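Long-range contact in pmbA-related protein (Thermotoga maritima, PDB 1VL4), which is of uncertain function but may act as a metallopeptidase, and is a putative modulator of DNA gyrase: residues Pro266-Val280 with Phe412-Asn424. Residues are numbered along the deposited sequence; the frame is centred on the assembly and turned at random.
Sequences PLKGKLGEQVGNPAV and FLDLLRKIVLVGN
Gly-276 and Arg-417 bring the two backbones closest, 4.2 Å between their CA atoms, where an irregular loop passes the C-terminal end of helix 412-417. Two hydrogen bonds to carbonyls of the last helical turn hold this approach. The backbone N of Asn-277 gives an almost straight bond (174°) to Leu-416 O, 2.9 Å away and approached from above the carbonyl plane. With its CG anti to the backbone N (chi1 -166°), Asn-277 swings its amide over the helix end, and ND2 donates to Arg-417 O at 3.1 Å, the acceptor lying nearly in the amide plane. The same amide's OD1 accepts from Ala-279 N on an in-plane lone pair, an Asx turn, so both ends of the group are used and its rotation is set. Arg-417 starts out away from the loop and folds back through bends at chi2 and chi3, laying CD 3.1 Å from Val-275 O; Gly-276 O then lies at the guanidinium edge, 3.6 Å from NH2.

Apolar contacts continue on both sides of this polar centre. Leu-413 inserts its fork into the loop: CD1 meets the Pro-266 ring and Leu-267 CD2 (3.9 Å), while CD2 reaches Val-275 CG1. The ammonium of Lys-270 comes tip to tip with Leu-413 CD1 and is hydrogen-bonded to Pro-266 O. Toward strand 419-422, Val-280 sets CG2 against Ile-419 CB (3.6 Å), their side chains at about a right angle.

The contact thus ties the loop between helix 257-261 and strand 282-285 to a short helix-strand unit, within the C-terminal family region. Met-254 of helix 252-255 touches Pro-266, Leu-267 and Leu-413, strand 314-315 borders the loop through Lys-270 and Gln-274, and strand 437-444 pairs antiparallel with strand 419-422.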
loop_
_atom_site.group_PDB
_atom_site.type_symbol
_atom_site.label_atom_id
_atom_site.label_comp_id
_atom_site.label_asym_id
_atom_site.label_seq_id
_atom_site.Cartn_x
_atom_site.Cartn_y
_atom_site.Cartn_z
ATOM N N PRO A 266 4.845 -17.054 -17.636
ATOM C CA PRO A 266 4.534 -18.333 -18.267
ATOM C C PRO A 266 4.418 -18.241 -19.816
ATOM O O PRO A 266 4.153 -19.245 -20.455
ATOM C CB PRO A 266 3.198 -18.703 -17.614
ATOM C CG PRO A 266 2.526 -17.388 -17.414
ATOM C CD PRO A 266 3.651 -16.448 -17.014
ATOM N N LEU A 267 4.625 -17.056 -20.401
ATOM C CA LEU A 267 4.630 -16.850 -21.847
ATOM C C LEU A 267 6.010 -16.902 -22.528
ATOM O O LEU A 267 6.114 -16.753 -23.750
ATOM C CB LEU A 267 3.963 -15.488 -22.186
ATOM C CG LEU A 267 2.486 -15.355 -21.807
ATOM C CD1 LEU A 267 1.986 -13.942 -22.095
ATOM C CD2 LEU A 267 1.634 -16.331 -22.560
ATOM N N LYS A 268 7.074 -17.119 -21.774
ATOM C CA LYS A 268 8.399 -17.224 -22.401
ATOM C C LYS A 268 8.387 -18.311 -23.473
ATOM O O LYS A 268 7.869 -19.411 -23.246
ATOM C CB LYS A 268 9.473 -17.521 -21.364
ATOM C CG LYS A 268 10.890 -17.322 -21.886
ATOM C CD LYS A 268 11.962 -17.864 -20.928
ATOM C CE LYS A 268 13.154 -16.900 -20.826
ATOM N NZ LYS A 268 13.595 -16.376 -22.160
ATOM N N GLY A 269 8.933 -17.988 -24.647
ATOM C CA GLY A 269 8.993 -18.939 -25.766
ATOM C C GLY A 269 7.713 -19.148 -26.584
ATOM O O GLY A 269 7.686 -19.977 -27.525
ATOM N N LYS A 270 6.678 -18.358 -26.275
ATOM C CA LYS A 270 5.374 -18.542 -26.870
ATOM C C LYS A 270 5.043 -17.509 -27.945
ATOM O O LYS A 270 3.944 -17.497 -28.467
ATOM C CB LYS A 270 4.305 -18.508 -25.784
ATOM C CG LYS A 270 4.523 -19.468 -24.633
ATOM C CD LYS A 270 3.574 -20.655 -24.656
ATOM C CE LYS A 270 3.408 -21.271 -23.273
ATOM N NZ LYS A 270 2.748 -20.295 -22.366
ATOM N N LEU A 271 5.975 -16.643 -28.309
ATOM C CA LEU A 271 5.657 -15.683 -29.342
ATOM C C LEU A 271 5.253 -16.505 -30.548
ATOM O O LEU A 271 5.872 -17.517 -30.869
ATOM C CB LEU A 271 6.829 -14.740 -29.661
ATOM C CG LEU A 271 7.125 -13.633 -28.641
ATOM C CD1 LEU A 271 8.480 -12.976 -28.936
ATOM C CD2 LEU A 271 6.023 -12.571 -28.616
ATOM N N GLY A 272 4.173 -16.113 -31.196
ATOM C CA GLY A 272 3.765 -16.759 -32.409
ATOM C C GLY A 272 2.906 -17.987 -32.194
ATOM O O GLY A 272 2.411 -18.537 -33.148
ATOM N N GLU A 273 2.676 -18.382 -30.952
ATOM C CA GLU A 273 1.900 -19.596 -30.678
ATOM C C GLU A 273 0.454 -19.239 -30.335
ATOM O O GLU A 273 0.164 -18.093 -29.967
ATOM C CB GLU A 273 2.518 -20.347 -29.508
ATOM C CG GLU A 273 3.974 -20.740 -29.756
ATOM C CD GLU A 273 4.532 -21.632 -28.676
ATOM O OE1 GLU A 273 3.884 -21.775 -27.605
ATOM O OE2 GLU A 273 5.635 -22.185 -28.896
ATOM N N GLN A 274 -0.442 -20.228 -30.423
ATOM C CA GLN A 274 -1.844 -20.042 -30.016
ATOM C C GLN A 274 -2.055 -20.168 -28.526
ATOM O O GLN A 274 -2.364 -21.243 -28.000
ATOM C CB GLN A 274 -2.761 -21.025 -30.733
ATOM C CG GLN A 274 -3.056 -20.606 -32.129
ATOM C CD GLN A 274 -4.453 -20.138 -32.281
ATOM O OE1 GLN A 274 -4.917 -19.263 -31.549
ATOM N NE2 GLN A 274 -5.165 -20.741 -33.227
ATOM N N VAL A 275 -1.894 -19.050 -27.853
ATOM C CA VAL A 275 -2.042 -18.994 -26.423
ATOM C C VAL A 275 -3.510 -18.933 -26.012
ATOM O O VAL A 275 -3.921 -19.448 -24.964
ATOM C CB VAL A 275 -1.253 -17.795 -25.892
ATOM C CG1 VAL A 275 -1.705 -17.392 -24.503
ATOM C CG2 VAL A 275 0.210 -18.146 -25.908
ATOM N N GLY A 276 -4.304 -18.256 -26.830
ATOM C CA GLY A 276 -5.717 -18.186 -26.570
ATOM C C GLY A 276 -6.553 -18.815 -27.652
ATOM O O GLY A 276 -6.069 -19.203 -28.725
ATOM N N ASN A 277 -7.838 -18.884 -27.361
ATOM C CA ASN A 277 -8.833 -19.273 -28.358
ATOM C C ASN A 277 -8.807 -18.283 -29.534
ATOM O O ASN A 277 -8.525 -17.117 -29.340
ATOM C CB ASN A 277 -10.205 -19.277 -27.711
ATOM C CG ASN A 277 -11.219 -19.961 -28.548
ATOM O OD1 ASN A 277 -11.743 -19.380 -29.492
ATOM N ND2 ASN A 277 -11.492 -21.199 -28.230
ATOM N N PRO A 278 -9.012 -18.772 -30.761
ATOM C CA PRO A 278 -9.150 -17.903 -31.914
ATOM C C PRO A 278 -10.113 -16.743 -31.762
ATOM O O PRO A 278 -9.892 -15.688 -32.401
ATOM C CB PRO A 278 -9.636 -18.830 -33.000
ATOM C CG PRO A 278 -8.933 -20.121 -32.690
ATOM C CD PRO A 278 -8.979 -20.186 -31.149
ATOM N N ALA A 279 -11.147 -16.930 -30.924
ATOM C CA ALA A 279 -12.098 -15.860 -30.594
ATOM C C ALA A 279 -11.503 -14.685 -29.809
ATOM O O ALA A 279 -12.137 -13.648 -29.714
ATOM C CB ALA A 279 -13.290 -16.418 -29.840
ATOM N N VAL A 280 -10.291 -14.817 -29.275
ATOM C CA VAL A 280 -9.785 -13.877 -28.305
ATOM C C VAL A 280 -8.698 -13.016 -28.941
ATOM O O VAL A 280 -7.691 -13.556 -29.372
ATOM C CB VAL A 280 -9.206 -14.593 -27.097
ATOM C CG1 VAL A 280 -8.401 -13.596 -26.160
ATOM C CG2 VAL A 280 -10.303 -15.280 -26.338
ATOM N N PHE A 412 -5.053 -18.901 -15.829
ATOM C CA PHE A 412 -5.467 -17.828 -16.710
ATOM C C PHE A 412 -5.244 -18.147 -18.208
ATOM O O PHE A 412 -6.090 -17.808 -19.032
ATOM C CB PHE A 412 -4.780 -16.500 -16.321
ATOM C CG PHE A 412 -5.369 -15.305 -17.023
ATOM C CD1 PHE A 412 -6.623 -14.833 -16.671
ATOM C CD2 PHE A 412 -4.717 -14.721 -18.108
ATOM C CE1 PHE A 412 -7.196 -13.754 -17.370
ATOM C CE2 PHE A 412 -5.274 -13.673 -18.798
ATOM C CZ PHE A 412 -6.534 -13.196 -18.435
ATOM N N LEU A 413 -4.140 -18.819 -18.548
ATOM C CA LEU A 413 -3.851 -19.123 -19.946
ATOM C C LEU A 413 -4.828 -20.145 -20.503
ATOM O O LEU A 413 -5.292 -19.984 -21.621
ATOM C CB LEU A 413 -2.407 -19.576 -20.164
ATOM C CG LEU A 413 -1.338 -18.516 -19.805
ATOM C CD1 LEU A 413 0.085 -18.987 -20.186
ATOM C CD2 LEU A 413 -1.668 -17.163 -20.419
ATOM N N ASP A 414 -5.170 -21.149 -19.712
ATOM C CA ASP A 414 -6.194 -22.122 -20.093
ATOM C C ASP A 414 -7.559 -21.459 -20.229
ATOM O O ASP A 414 -8.313 -21.789 -21.102
ATOM C CB ASP A 414 -6.304 -23.235 -19.053
ATOM C CG ASP A 414 -5.119 -24.187 -19.081
ATOM O OD1 ASP A 414 -4.661 -24.545 -20.196
ATOM O OD2 ASP A 414 -4.661 -24.587 -17.984
ATOM N N LEU A 415 -7.880 -20.549 -19.334
ATOM C CA LEU A 415 -9.071 -19.717 -19.476
ATOM C C LEU A 415 -9.143 -19.054 -20.858
ATOM O O LEU A 415 -10.176 -19.141 -21.528
ATOM C CB LEU A 415 -9.085 -18.637 -18.394
ATOM C CG LEU A 415 -10.410 -17.887 -18.251
ATOM C CD1 LEU A 415 -10.686 -17.558 -16.799
ATOM C CD2 LEU A 415 -10.436 -16.632 -19.113
ATOM N N LEU A 416 -8.041 -18.406 -21.266
ATOM C CA LEU A 416 -7.940 -17.764 -22.560
ATOM C C LEU A 416 -8.194 -18.753 -23.668
ATOM O O LEU A 416 -8.838 -18.394 -24.663
ATOM C CB LEU A 416 -6.571 -17.084 -22.791
ATOM C CG LEU A 416 -6.251 -15.860 -21.921
ATOM C CD1 LEU A 416 -4.813 -15.340 -22.146
ATOM C CD2 LEU A 416 -7.285 -14.756 -22.111
ATOM N N ARG A 417 -7.687 -19.989 -23.501
ATOM C CA ARG A 417 -7.912 -21.046 -24.491
ATOM C C ARG A 417 -9.371 -21.435 -24.605
ATOM O O ARG A 417 -9.812 -21.810 -25.673
ATOM C CB ARG A 417 -7.129 -22.344 -24.179
ATOM C CG ARG A 417 -5.625 -22.268 -24.306
ATOM C CD ARG A 417 -5.189 -22.219 -25.750
ATOM N NE ARG A 417 -5.294 -23.528 -26.396
ATOM C CZ ARG A 417 -5.346 -23.724 -27.711
ATOM N NH1 ARG A 417 -5.426 -24.959 -28.173
ATOM N NH2 ARG A 417 -5.350 -22.697 -28.565
ATOM N N LYS A 418 -10.095 -21.385 -23.492
ATOM C CA LYS A 418 -11.480 -21.842 -23.412
ATOM C C LYS A 418 -12.503 -20.731 -23.574
ATOM O O LYS A 418 -13.690 -20.952 -23.425
ATOM C CB LYS A 418 -11.691 -22.542 -22.078
ATOM C CG LYS A 418 -10.880 -23.849 -22.001
ATOM C CD LYS A 418 -11.200 -24.685 -20.769
ATOM C CE LYS A 418 -10.726 -24.045 -19.462
ATOM N NZ LYS A 418 -10.990 -24.995 -18.317
ATOM N N ILE A 419 -12.066 -19.521 -23.876
ATOM C CA ILE A 419 -13.069 -18.495 -24.240
ATOM C C ILE A 419 -13.601 -18.827 -25.657
ATOM O O ILE A 419 -12.896 -18.694 -26.642
ATOM C CB ILE A 419 -12.535 -17.063 -24.128
ATOM C CG1 ILE A 419 -12.293 -16.713 -22.641
ATOM C CG2 ILE A 419 -13.555 -16.061 -24.732
ATOM C CD1 ILE A 419 -11.385 -15.465 -22.401
ATOM N N VAL A 420 -14.833 -19.299 -25.729
ATOM C CA VAL A 420 -15.397 -19.695 -27.008
ATOM C C VAL A 420 -16.292 -18.619 -27.655
ATOM O O VAL A 420 -16.506 -18.647 -28.854
ATOM C CB VAL A 420 -16.157 -21.078 -26.889
ATOM C CG1 VAL A 420 -15.201 -22.157 -26.420
ATOM C CG2 VAL A 420 -17.376 -21.004 -25.962
ATOM N N LEU A 421 -16.811 -17.688 -26.861
ATOM C CA LEU A 421 -17.610 -16.570 -27.356
ATOM C C LEU A 421 -17.413 -15.335 -26.519
ATOM O O LEU A 421 -17.354 -15.416 -25.287
ATOM C CB LEU A 421 -19.094 -16.901 -27.301
ATOM C CG LEU A 421 -19.765 -17.756 -28.368
ATOM C CD1 LEU A 421 -21.209 -18.019 -27.905
ATOM C CD2 LEU A 421 -19.710 -17.091 -29.759
ATOM N N VAL A 422 -17.364 -14.187 -27.206
ATOM C CA VAL A 422 -17.065 -12.883 -26.619
ATOM C C VAL A 422 -18.245 -11.948 -26.887
ATOM O O VAL A 422 -18.730 -11.854 -28.000
ATOM C CB VAL A 422 -15.754 -12.309 -27.205
ATOM C CG1 VAL A 422 -15.361 -10.993 -26.568
ATOM C CG2 VAL A 422 -14.601 -13.353 -27.050
ATOM N N GLY A 423 -18.650 -11.233 -25.853
ATOM C CA GLY A 423 -19.789 -10.304 -25.906
ATOM C C GLY A 423 -19.449 -8.947 -26.473
ATOM O O GLY A 423 -18.296 -8.651 -26.812
ATOM N N ASN A 424 -20.457 -8.088 -26.493
ATOM C CA ASN A 424 -20.311 -6.757 -27.036
ATOM C C ASN A 424 -20.592 -5.726 -25.926
ATOM O O ASN A 424 -20.754 -4.550 -26.190
ATOM C CB ASN A 424 -21.208 -6.591 -28.285
ATOM C CG ASN A 424 -22.688 -6.584 -27.935
ATOM O OD1 ASN A 424 -23.059 -6.584 -26.774
ATOM N ND2 ASN A 424 -23.535 -6.587 -28.946
#